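Local coordinates for ketosynthase (Streptomyces sp. MSC090213JE08, PDB 6KXF), which probably catalyses the condensation of an acyl chain with malonyl-ACP, releasing carbon dioxide and giving a 3-oxoacyl-ACP, at residues Ser19-Gly24 and Ser332-Ser337; Thr270-Asp275 and Asp309-Ala314; Asp296-His301 and Ala323-Val328. All coordinates share one frame; numbering follows the deposited sequence.

Contact 1 (Ser19-Gly24 and Ser332-Ser337). With DYF ([(3~{R})-2,2-dimethyl-4-[[3-[2-[[(~{E})-oct-2-enoyl]amino]ethylamino]-3-oxidanylidene-propyl]amino]-3-oxidanyl-4-oxidanylidene-butyl] dihydrogen phosphate), chain D.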
loop_
_atom_site.group_PDB
_atom_site.type_symbol
_atom_site.label_atom_id
_atom_site.label_comp_id
_atom_site.label_asym_id
_atom_site.label_seq_id
_atom_site.Cartn_x
_atom_site.Cartn_y
_atom_site.Cartn_z
ATOM N N SER A 19 -17.595 -11.591 -1.558
ATOM C CA SER A 19 -17.924 -10.503 -2.470
ATOM C C SER A 19 -19.393 -10.093 -2.341
ATOM O O SER A 19 -20.184 -10.778 -1.724
ATOM C CB SER A 19 -17.618 -10.863 -3.907
ATOM O OG SER A 19 -18.616 -11.730 -4.453
ATOM N N SER A 20 -19.715 -8.968 -2.987
ATOM C CA SER A 20 -21.072 -8.397 -3.055
ATOM C C SER A 20 -22.001 -9.212 -3.970
ATOM O O SER A 20 -23.205 -8.946 -4.008
ATOM C CB SER A 20 -20.997 -6.938 -3.494
ATOM O OG SER A 20 -20.478 -6.838 -4.813
ATOM N N ILE A 21 -21.462 -10.162 -4.752
ATOM C CA ILE A 21 -22.273 -10.963 -5.657
ATOM C C ILE A 21 -22.148 -12.454 -5.325
ATOM O O ILE A 21 -22.508 -13.281 -6.154
ATOM C CB ILE A 21 -21.928 -10.707 -7.140
ATOM C CG1 ILE A 21 -20.551 -11.254 -7.530
ATOM C CG2 ILE A 21 -22.101 -9.242 -7.475
ATOM C CD1 ILE A 21 -20.296 -11.320 -9.005
ATOM N N GLY A 22 -21.609 -12.792 -4.149
ATOM C CA GLY A 22 -21.485 -14.195 -3.714
ATOM C C GLY A 22 -20.321 -14.446 -2.766
ATOM O O GLY A 22 -19.237 -13.844 -2.908
ATOM N N THR A 23 -20.542 -15.374 -1.829
ATOM C CA THR A 23 -19.538 -15.906 -0.909
ATOM C C THR A 23 -19.194 -17.341 -1.328
ATOM O O THR A 23 -20.080 -18.156 -1.474
ATOM C CB THR A 23 -20.032 -15.773 0.540
ATOM O OG1 THR A 23 -19.954 -14.371 0.767
ATOM C CG2 THR A 23 -19.202 -16.506 1.576
ATOM N N GLY A 24 -17.897 -17.603 -1.547
ATOM C CA GLY A 24 -17.386 -18.858 -2.033
ATOM C C GLY A 24 -17.443 -18.922 -3.535
ATOM O O GLY A 24 -18.200 -18.129 -4.193
ATOM N N SER A 332 -18.221 -3.476 -13.105
ATOM C CA SER A 332 -19.645 -3.246 -13.496
ATOM C C SER A 332 -20.598 -3.997 -12.541
ATOM O O SER A 332 -21.686 -3.518 -12.209
ATOM C CB SER A 332 -19.897 -3.630 -14.936
ATOM O OG SER A 332 -19.743 -5.024 -15.153
ATOM N N MET A 333 -20.171 -5.184 -12.083
ATOM C CA MET A 333 -20.970 -6.039 -11.202
ATOM C C MET A 333 -20.614 -5.780 -9.726
ATOM O O MET A 333 -21.482 -5.660 -8.909
ATOM C CB MET A 333 -20.727 -7.511 -11.526
ATOM C CG MET A 333 -21.269 -7.922 -12.879
ATOM S SD MET A 333 -20.855 -9.634 -13.296
ATOM C CE MET A 333 -19.256 -9.347 -14.071
ATOM N N LEU A 334 -19.313 -5.715 -9.399
ATOM C CA LEU A 334 -18.828 -5.698 -7.971
ATOM C C LEU A 334 -18.806 -4.289 -7.371
ATOM O O LEU A 334 -18.656 -4.153 -6.170
ATOM C CB LEU A 334 -17.393 -6.242 -7.928
ATOM C CG LEU A 334 -17.272 -7.749 -8.163
ATOM C CD1 LEU A 334 -15.823 -8.200 -7.976
ATOM C CD2 LEU A 334 -18.214 -8.500 -7.240
ATOM N N GLY A 335 -18.845 -3.253 -8.214
ATOM C CA GLY A 335 -18.368 -1.954 -7.790
ATOM C C GLY A 335 -16.873 -1.991 -7.563
ATOM O O GLY A 335 -16.189 -2.943 -7.984
ATOM N N HIS A 336 -16.339 -0.963 -6.895
ATOM C CA HIS A 336 -14.882 -0.874 -6.712
ATOM C C HIS A 336 -14.530 -1.382 -5.310
ATOM O O HIS A 336 -14.704 -0.678 -4.326
ATOM C CB HIS A 336 -14.376 0.548 -6.984
ATOM C CG HIS A 336 -12.895 0.663 -7.170
ATOM N ND1 HIS A 336 -12.014 -0.267 -6.689
ATOM C CD2 HIS A 336 -12.141 1.634 -7.720
ATOM C CE1 HIS A 336 -10.782 0.072 -7.001
ATOM N NE2 HIS A 336 -10.831 1.259 -7.630
ATOM N N SER A 337 -14.048 -2.622 -5.227
ATOM C CA SER A 337 -13.647 -3.207 -3.929
ATOM C C SER A 337 -12.199 -2.849 -3.531
ATOM O O SER A 337 -11.619 -3.437 -2.656
ATOM C CB SER A 337 -13.885 -4.695 -3.930
ATOM O OG SER A 337 -13.240 -5.333 -5.001
HETATM C C29 DYF D . -8.164 6.040 -2.738
HETATM C C26 DYF D . -8.492 3.815 -5.964
HETATM C C25 DYF D . -8.538 4.473 -7.133
HETATM O O13 DYF D . -10.691 10.449 -12.027
HETATM C C21 DYF D . -6.809 4.580 -10.312
HETATM C C17 DYF D . -9.549 6.395 -11.886
HETATM O O11 DYF D . -7.819 12.524 -11.783
HETATM N N22 DYF D . -7.505 3.714 -9.543
HETATM C C10 DYF D . -9.214 12.359 -11.954
HETATM N N19 DYF D . -8.225 5.862 -11.789
HETATM C C30 DYF D . -7.047 5.945 -1.671
HETATM C C31 DYF D . -7.248 6.765 -0.389
HETATM N N14 DYF D . -8.611 10.010 -11.210
HETATM C C28 DYF D . -7.723 5.311 -4.015
HETATM C C27 DYF D . -8.818 4.448 -4.603
HETATM C C23 DYF D . -8.296 3.648 -8.420
HETATM C C20 DYF D . -7.845 4.499 -11.505
HETATM C C16 DYF D . -9.457 7.884 -12.163
HETATM C C15 DYF D . -8.923 8.618 -10.956
HETATM C C12 DYF D . -9.613 10.887 -11.754
HETATM C C01 DYF D . -9.524 12.913 -9.476
HETATM C C02 DYF D . -9.842 13.341 -10.928
HETATM C C03 DYF D . -11.368 13.483 -11.090
HETATM C C04 DYF D . -9.208 14.727 -11.213
HETATM O O05 DYF D . -9.550 15.126 -12.523
HETATM P P06 DYF D . -8.450 15.285 -13.750
HETATM O O07 DYF D . -8.157 16.769 -13.911
HETATM O O08 DYF D . -9.163 14.804 -15.002
HETATM O O09 DYF D . -7.078 14.728 -13.430
HETATM O O18 DYF D . -10.592 5.794 -11.761
HETATM O O24 DYF D . -8.733 2.540 -8.644
HETATM O O HOH W 1 -18.217 -5.043 -3.808
#
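I21 and L334 meet deep inside the protein, their side chains crossing at about a right angle with CD2 of L334 3.6 Å from CG1 of I21. This methyl also reaches CB of S19 and stands 3.7 Å from OG of S20, serving three residues of the type I beta turn from S19 to G22. The polar crossing goes through water: one molecule lies 3.1 Å from S20 OG and donates to L334 O, so a small hydroxyl suits position 20. In S19, OG is folded back over its own backbone (chi1 77°), where it donates to G22 O at 2.7 Å, on a lone pair, and accepts from I21 N at 3.3 Å, an ST turn. An alanine at S19 is likely to slacken the turn, removing the acceptor for I21 N and the hydroxyl that grips G22 O. G335, first past helix 331-334, turns the chain out with positive phi, easy for glycine, and beyond it H336 NE2 donates almost straight (175°) to O24 of the bound DYF, 2.7 Å away. Y28 of helix 25-34 touches S19, I21 and L334, while L344 of helix 341-355 also packs on L334, so the turn joining strands 10-19 and 22-23 meets helix 331-334 among helices.

Contact 2 (Thr270-Asp275 and Asp309-Ala314). With DYF ([(3~{R})-2,2-dimethyl-4-[[3-[2-[[(~{E})-oct-2-enoyl]amino]ethylamino]-3-oxidanylidene-propyl]amino]-3-oxidanyl-4-oxidanylidene-butyl] dihydrogen phosphate), chain D.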
loop_
_atom_site.group_PDB
_atom_site.type_symbol
_atom_site.label_atom_id
_atom_site.label_comp_id
_atom_site.label_asym_id
_atom_site.label_seq_id
_atom_site.Cartn_x
_atom_site.Cartn_y
_atom_site.Cartn_z
ATOM N N THR A 270 -2.934 11.380 -9.111
ATOM C CA THR A 270 -4.256 10.787 -9.140
ATOM C C THR A 270 -4.676 10.360 -10.556
ATOM O O THR A 270 -5.461 9.422 -10.694
ATOM C CB THR A 270 -5.314 11.702 -8.505
ATOM O OG1 THR A 270 -5.538 12.842 -9.344
ATOM C CG2 THR A 270 -4.955 12.103 -7.087
ATOM N N ALA A 271 -4.172 11.037 -11.593
ATOM C CA ALA A 271 -4.579 10.786 -12.953
ATOM C C ALA A 271 -3.890 9.533 -13.456
ATOM O O ALA A 271 -2.718 9.335 -13.174
ATOM C CB ALA A 271 -4.227 11.952 -13.848
ATOM N N PRO A 272 -4.579 8.674 -14.239
ATOM C CA PRO A 272 -3.925 7.524 -14.862
ATOM C C PRO A 272 -3.102 8.008 -16.057
ATOM O O PRO A 272 -3.345 9.063 -16.537
ATOM C CB PRO A 272 -5.092 6.655 -15.320
ATOM C CG PRO A 272 -6.182 7.656 -15.586
ATOM C CD PRO A 272 -6.018 8.711 -14.516
ATOM N N ASN A 273 -2.199 7.169 -16.538
ATOM C CA ASN A 273 -1.278 7.533 -17.576
ATOM C C ASN A 273 -1.258 6.441 -18.636
ATOM O O ASN A 273 -0.971 5.282 -18.323
ATOM C CB ASN A 273 0.122 7.723 -17.004
ATOM C CG ASN A 273 1.039 8.384 -17.992
ATOM O OD1 ASN A 273 1.695 7.686 -18.748
ATOM N ND2 ASN A 273 1.048 9.709 -18.005
ATOM N N ARG A 274 -1.541 6.806 -19.890
ATOM C CA ARG A 274 -1.636 5.796 -20.920
ATOM C C ARG A 274 -0.281 5.155 -21.210
ATOM O O ARG A 274 -0.223 3.948 -21.534
ATOM C CB ARG A 274 -2.320 6.367 -22.157
ATOM C CG ARG A 274 -1.395 6.665 -23.312
ATOM C CD ARG A 274 -2.190 7.507 -24.285
ATOM N NE ARG A 274 -2.179 6.901 -25.586
ATOM C CZ ARG A 274 -2.889 7.383 -26.596
ATOM N NH1 ARG A 274 -3.657 8.439 -26.405
ATOM N NH2 ARG A 274 -2.808 6.825 -27.781
ATOM N N ASP A 275 0.823 5.905 -21.093
ATOM C CA ASP A 275 2.114 5.308 -21.415
ATOM C C ASP A 275 2.518 4.308 -20.305
ATOM O O ASP A 275 3.050 3.201 -20.575
ATOM C CB ASP A 275 3.178 6.389 -21.618
ATOM C CG ASP A 275 2.853 7.283 -22.806
ATOM O OD1 ASP A 275 2.499 6.744 -23.874
ATOM O OD2 ASP A 275 2.886 8.498 -22.634
ATOM N N ASP A 309 -11.434 4.994 -17.888
ATOM C CA ASP A 309 -11.801 4.116 -18.972
ATOM C C ASP A 309 -11.286 4.657 -20.306
ATOM O O ASP A 309 -10.926 3.898 -21.202
ATOM C CB ASP A 309 -13.300 3.880 -19.017
ATOM C CG ASP A 309 -13.894 3.210 -17.783
ATOM O OD1 ASP A 309 -13.134 2.838 -16.826
ATOM O OD2 ASP A 309 -15.134 3.108 -17.757
ATOM N N LYS A 310 -11.263 5.976 -20.437
ATOM C CA LYS A 310 -10.672 6.619 -21.610
ATOM C C LYS A 310 -9.182 6.259 -21.710
ATOM O O LYS A 310 -8.701 5.855 -22.773
ATOM C CB LYS A 310 -10.884 8.132 -21.475
ATOM C CG LYS A 310 -10.179 9.001 -22.509
ATOM C CD LYS A 310 -10.296 10.501 -22.230
ATOM C CE LYS A 310 -9.431 11.345 -23.147
ATOM N NZ LYS A 310 -9.901 11.261 -24.553
ATOM N N THR A 311 -8.431 6.454 -20.613
ATOM C CA THR A 311 -6.980 6.274 -20.664
ATOM C C THR A 311 -6.612 4.798 -20.836
ATOM O O THR A 311 -5.626 4.461 -21.513
ATOM C CB THR A 311 -6.319 6.844 -19.401
ATOM O OG1 THR A 311 -6.644 8.232 -19.372
ATOM C CG2 THR A 311 -4.824 6.668 -19.372
ATOM N N GLU A 312 -7.372 3.914 -20.178
ATOM C CA GLU A 312 -7.054 2.497 -20.198
ATOM C C GLU A 312 -7.292 1.917 -21.600
ATOM O O GLU A 312 -6.497 1.165 -22.089
ATOM C CB GLU A 312 -7.858 1.743 -19.133
ATOM C CG GLU A 312 -7.366 0.312 -18.956
ATOM C CD GLU A 312 -8.065 -0.463 -17.853
ATOM O OE1 GLU A 312 -7.585 -1.590 -17.526
ATOM O OE2 GLU A 312 -9.113 0.055 -17.347
ATOM N N SER A 313 -8.414 2.279 -22.213
ATOM C CA SER A 313 -8.732 1.942 -23.586
ATOM C C SER A 313 -7.590 2.350 -24.530
ATOM O O SER A 313 -7.147 1.554 -25.396
ATOM C CB SER A 313 -10.023 2.640 -23.951
ATOM O OG SER A 313 -10.425 2.245 -25.246
ATOM N N ALA A 314 -7.094 3.586 -24.351
ATOM C CA ALA A 314 -5.984 4.135 -25.196
ATOM C C ALA A 314 -4.741 3.273 -25.021
ATOM O O ALA A 314 -4.041 2.940 -25.985
ATOM C CB ALA A 314 -5.690 5.572 -24.831
HETATM C C29 DYF D . -8.164 6.040 -2.738
HETATM C C26 DYF D . -8.492 3.815 -5.964
HETATM C C25 DYF D . -8.538 4.473 -7.133
HETATM O O13 DYF D . -10.691 10.449 -12.027
HETATM C C21 DYF D . -6.809 4.580 -10.312
HETATM C C17 DYF D . -9.549 6.395 -11.886
HETATM O O11 DYF D . -7.819 12.524 -11.783
HETATM N N22 DYF D . -7.505 3.714 -9.543
HETATM C C10 DYF D . -9.214 12.359 -11.954
HETATM N N19 DYF D . -8.225 5.862 -11.789
HETATM C C30 DYF D . -7.047 5.945 -1.671
HETATM C C31 DYF D . -7.248 6.765 -0.389
HETATM N N14 DYF D . -8.611 10.010 -11.210
HETATM C C28 DYF D . -7.723 5.311 -4.015
HETATM C C27 DYF D . -8.818 4.448 -4.603
HETATM C C23 DYF D . -8.296 3.648 -8.420
HETATM C C20 DYF D . -7.845 4.499 -11.505
HETATM C C16 DYF D . -9.457 7.884 -12.163
HETATM C C15 DYF D . -8.923 8.618 -10.956
HETATM C C12 DYF D . -9.613 10.887 -11.754
HETATM C C01 DYF D . -9.524 12.913 -9.476
HETATM C C02 DYF D . -9.842 13.341 -10.928
HETATM C C03 DYF D . -11.368 13.483 -11.090
HETATM C C04 DYF D . -9.208 14.727 -11.213
HETATM O O05 DYF D . -9.550 15.126 -12.523
HETATM P P06 DYF D . -8.450 15.285 -13.750
HETATM O O07 DYF D . -8.157 16.769 -13.911
HETATM O O08 DYF D . -9.163 14.804 -15.002
HETATM O O09 DYF D . -7.078 14.728 -13.430
HETATM O O18 DYF D . -10.592 5.794 -11.761
HETATM O O24 DYF D . -8.733 2.540 -8.644
#
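P272 and R274 pack against T311 and A314 in a surface contact of the thiolase-like fold, where the N-capped start of helix 274-288 rests on helix 306-320. The N-cap is N273: its OD1 accepts from G276 N and, weakly, from D275 N, which occupies amides at the helix start. With CG2 of T311 anti to the backbone N, this methyl faces the opposite main chain, 3.3 Å from R274 N and 3.6 Å from N273 C. The OG1 of T311 bonds back to A307 O in its own helix and lies 3.9 Å from CG of P272, whose ring meets the threonine at a slant. A branched residue suits this place because one arm can pack while the other satisfies itself locally. At the far end of 270-275, T270 O accepts from N14 of DYF at 3.2 Å, and L42 of the ACP chain packs on T270, so the loop borders the pantetheine-like arm. The arginine chain, bent at chi3, runs along the partner helix to a salt bridge between its NE and D318. An alanine is small enough to sit below it: A314 CB lies 3.7 Å from the plane of the R274 guanidinium, over one face and offset toward the rim.

Contact 3 (Asp296-His301 and Ala323-Val328). With DYF ([(3~{R})-2,2-dimethyl-4-[[3-[2-[[(~{E})-oct-2-enoyl]amino]ethylamino]-3-oxidanylidene-propyl]amino]-3-oxidanyl-4-oxidanylidene-butyl] dihydrogen phosphate), chain D.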
loop_
_atom_site.group_PDB
_atom_site.type_symbol
_atom_site.label_atom_id
_atom_site.label_comp_id
_atom_site.label_asym_id
_atom_site.label_seq_id
_atom_site.Cartn_x
_atom_site.Cartn_y
_atom_site.Cartn_z
ATOM N N ASP A 296 -6.941 -14.080 -24.867
ATOM C CA ASP A 296 -8.353 -14.309 -25.162
ATOM C C ASP A 296 -9.223 -13.120 -24.732
ATOM O O ASP A 296 -10.214 -12.797 -25.415
ATOM C CB ASP A 296 -8.780 -15.683 -24.619
ATOM C CG ASP A 296 -8.050 -16.782 -25.383
ATOM O OD1 ASP A 296 -8.068 -16.695 -26.607
ATOM O OD2 ASP A 296 -7.404 -17.679 -24.753
ATOM N N PHE A 297 -8.953 -12.518 -23.574
ATOM C CA PHE A 297 -9.646 -11.289 -23.214
ATOM C C PHE A 297 -8.879 -10.616 -22.085
ATOM O O PHE A 297 -8.008 -11.235 -21.452
ATOM C CB PHE A 297 -11.109 -11.548 -22.831
ATOM C CG PHE A 297 -11.352 -12.079 -21.439
ATOM C CD1 PHE A 297 -11.552 -11.204 -20.380
ATOM C CD2 PHE A 297 -11.430 -13.436 -21.187
ATOM C CE1 PHE A 297 -11.816 -11.669 -19.104
ATOM C CE2 PHE A 297 -11.698 -13.905 -19.902
ATOM C CZ PHE A 297 -11.898 -13.022 -18.868
ATOM N N ILE A 298 -9.208 -9.336 -21.895
ATOM C CA ILE A 298 -8.659 -8.506 -20.866
ATOM C C ILE A 298 -9.746 -8.189 -19.833
ATOM O O ILE A 298 -10.830 -7.672 -20.182
ATOM C CB ILE A 298 -8.116 -7.207 -21.466
ATOM C CG1 ILE A 298 -7.101 -7.488 -22.580
ATOM C CG2 ILE A 298 -7.568 -6.301 -20.338
ATOM C CD1 ILE A 298 -6.600 -6.219 -23.263
ATOM N N SER A 299 -9.410 -8.441 -18.564
ATOM C CA SER A 299 -10.134 -7.927 -17.422
ATOM C C SER A 299 -9.575 -6.544 -17.058
ATOM O O SER A 299 -8.534 -6.441 -16.449
ATOM C CB SER A 299 -10.084 -8.911 -16.276
ATOM O OG SER A 299 -10.538 -8.310 -15.065
ATOM N N ALA A 300 -10.281 -5.486 -17.485
ATOM C CA ALA A 300 -9.847 -4.157 -17.355
ATOM C C ALA A 300 -9.974 -3.716 -15.899
ATOM O O ALA A 300 -10.863 -4.159 -15.179
ATOM C CB ALA A 300 -10.663 -3.229 -18.223
ATOM N N HIS A 301 -9.097 -2.792 -15.512
ATOM C CA HIS A 301 -9.247 -2.140 -14.257
ATOM C C HIS A 301 -10.617 -1.447 -14.222
ATOM O O HIS A 301 -11.350 -1.587 -13.236
ATOM C CB HIS A 301 -8.088 -1.195 -13.968
ATOM C CG HIS A 301 -8.172 -0.604 -12.599
ATOM N ND1 HIS A 301 -8.053 -1.377 -11.453
ATOM C CD2 HIS A 301 -8.387 0.663 -12.177
ATOM C CE1 HIS A 301 -8.153 -0.596 -10.385
ATOM N NE2 HIS A 301 -8.333 0.659 -10.804
ATOM N N ALA A 323 -7.670 -3.748 -33.496
ATOM C CA ALA A 323 -8.533 -4.881 -33.102
ATOM C C ALA A 323 -7.980 -5.551 -31.833
ATOM O O ALA A 323 -7.439 -6.655 -31.866
ATOM C CB ALA A 323 -8.652 -5.843 -34.264
ATOM N N PRO A 324 -8.107 -4.907 -30.654
ATOM C CA PRO A 324 -7.661 -5.516 -29.399
ATOM C C PRO A 324 -8.530 -6.696 -28.960
ATOM O O PRO A 324 -9.640 -6.896 -29.430
ATOM C CB PRO A 324 -7.789 -4.347 -28.410
ATOM C CG PRO A 324 -8.913 -3.523 -28.955
ATOM C CD PRO A 324 -8.765 -3.611 -30.457
ATOM N N PRO A 325 -8.114 -7.481 -27.952
ATOM C CA PRO A 325 -8.994 -8.493 -27.394
ATOM C C PRO A 325 -10.262 -7.858 -26.806
ATOM O O PRO A 325 -10.294 -6.667 -26.472
ATOM C CB PRO A 325 -8.153 -9.168 -26.294
ATOM C CG PRO A 325 -6.729 -8.741 -26.579
ATOM C CD PRO A 325 -6.826 -7.406 -27.268
ATOM N N ARG A 326 -11.300 -8.690 -26.641
ATOM C CA ARG A 326 -12.426 -8.368 -25.836
ATOM C C ARG A 326 -11.920 -7.867 -24.475
ATOM O O ARG A 326 -11.027 -8.480 -23.899
ATOM C CB ARG A 326 -13.336 -9.591 -25.734
ATOM C CG ARG A 326 -14.147 -9.757 -27.005
ATOM C CD ARG A 326 -15.002 -10.983 -26.984
ATOM N NE ARG A 326 -14.257 -12.200 -27.240
ATOM C CZ ARG A 326 -14.853 -13.370 -27.462
ATOM N NH1 ARG A 326 -16.181 -13.428 -27.547
ATOM N NH2 ARG A 326 -14.127 -14.453 -27.606
ATOM N N THR A 327 -12.529 -6.778 -23.983
ATOM C CA THR A 327 -12.117 -6.087 -22.771
ATOM C C THR A 327 -13.328 -5.803 -21.889
ATOM O O THR A 327 -14.201 -5.000 -22.246
ATOM C CB THR A 327 -11.402 -4.765 -23.066
ATOM O OG1 THR A 327 -10.261 -5.037 -23.866
ATOM C CG2 THR A 327 -10.974 -4.033 -21.814
ATOM N N VAL A 328 -13.357 -6.442 -20.715
ATOM C CA VAL A 328 -14.502 -6.423 -19.852
ATOM C C VAL A 328 -14.129 -5.814 -18.492
ATOM O O VAL A 328 -12.952 -5.758 -18.120
ATOM C CB VAL A 328 -15.074 -7.845 -19.710
ATOM C CG1 VAL A 328 -15.207 -8.501 -21.088
ATOM C CG2 VAL A 328 -14.277 -8.723 -18.769
HETATM C C29 DYF D . -8.164 6.040 -2.738
HETATM C C26 DYF D . -8.492 3.815 -5.964
HETATM C C25 DYF D . -8.538 4.473 -7.133
HETATM O O13 DYF D . -10.691 10.449 -12.027
HETATM C C21 DYF D . -6.809 4.580 -10.312
HETATM C C17 DYF D . -9.549 6.395 -11.886
HETATM O O11 DYF D . -7.819 12.524 -11.783
HETATM N N22 DYF D . -7.505 3.714 -9.543
HETATM C C10 DYF D . -9.214 12.359 -11.954
HETATM N N19 DYF D . -8.225 5.862 -11.789
HETATM C C30 DYF D . -7.047 5.945 -1.671
HETATM C C31 DYF D . -7.248 6.765 -0.389
HETATM N N14 DYF D . -8.611 10.010 -11.210
HETATM C C28 DYF D . -7.723 5.311 -4.015
HETATM C C27 DYF D . -8.818 4.448 -4.603
HETATM C C23 DYF D . -8.296 3.648 -8.420
HETATM C C20 DYF D . -7.845 4.499 -11.505
HETATM C C16 DYF D . -9.457 7.884 -12.163
HETATM C C15 DYF D . -8.923 8.618 -10.956
HETATM C C12 DYF D . -9.613 10.887 -11.754
HETATM C C01 DYF D . -9.524 12.913 -9.476
HETATM C C02 DYF D . -9.842 13.341 -10.928
HETATM C C03 DYF D . -11.368 13.483 -11.090
HETATM C C04 DYF D . -9.208 14.727 -11.213
HETATM O O05 DYF D . -9.550 15.126 -12.523
HETATM P P06 DYF D . -8.450 15.285 -13.750
HETATM O O07 DYF D . -8.157 16.769 -13.911
HETATM O O08 DYF D . -9.163 14.804 -15.002
HETATM O O09 DYF D . -7.078 14.728 -13.430
HETATM O O18 DYF D . -10.592 5.794 -11.761
HETATM O O24 DYF D . -8.733 2.540 -8.644
HETATM O O HOH W 2 -11.140 -11.381 -27.699
HETATM O O HOH W 3 -11.411 -14.356 -27.263
#
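I298 and T327 lie side by side and point the same way, neighbours on two parallel strands whose axes approach to 4.7 Å and diverge by 18°. On their face of the sheet, T327 OG1 comes within 3.9 Å of I298 CD1, and this methyl also meets the ring of P325 at a slant. The two branches of T327 divide the work. CG2, anti to the backbone N, packs against CB of A300 at 3.7 Å, while OG1, beside the backbone N (chi1 -59°), donates to P325 O from above the carbonyl plane, so the hydroxyl is satisfied within its own segment. Beta-branched residues fit well in such extended strands. The other face carries F297 and V328, which meet obliquely, CE1 of the ring 3.9 Å from CG2 of the valine; I358 of strand 357-358 touches both. The backbones are joined by three nearly straight bonds: I298 N to R326 O at 2.8 Å, V328 N to I298 O at 2.9 Å, and A300 N to V328 O at 2.8 Å. Near the strand start, two waters link D296 O to R326, one through its backbone N and NE, the other through NH2 at the edge of the guanidinium. Past the strand end, H301 NE2 donates to O24 of DYF at 2.9 Å. Strands 297-299 and 326-328 belong to a beta-alpha-beta unit: helix 306-320 connects them and lies against I298, A300 and P325 through I316, E312 and Y320, while strand 387-393 pairs with strand 297-299.

Along the chain, contacts 2 and 3 interleave, both nested within the long loop closed by contact 1, and all belong to the ketosynthase fold. The centres of contacts 2 and 3 are about 15 Å apart. Those of contacts 1 and 3 are about 19 Å apart, and those of contacts 1 and 2 about 24 Å. Contact 3 lies between the others and touches both: E312 of helix 306-320 probably hydrogen-bonds to H301 N, and strand 326-328 is followed by helix 331-334. The three converge on DYF. H301 and H336 both hold its O24, consistent with the two-histidine site of elongating ketosynthases, while T270 holds the pantetheine-like arm further out, near the ACP chain.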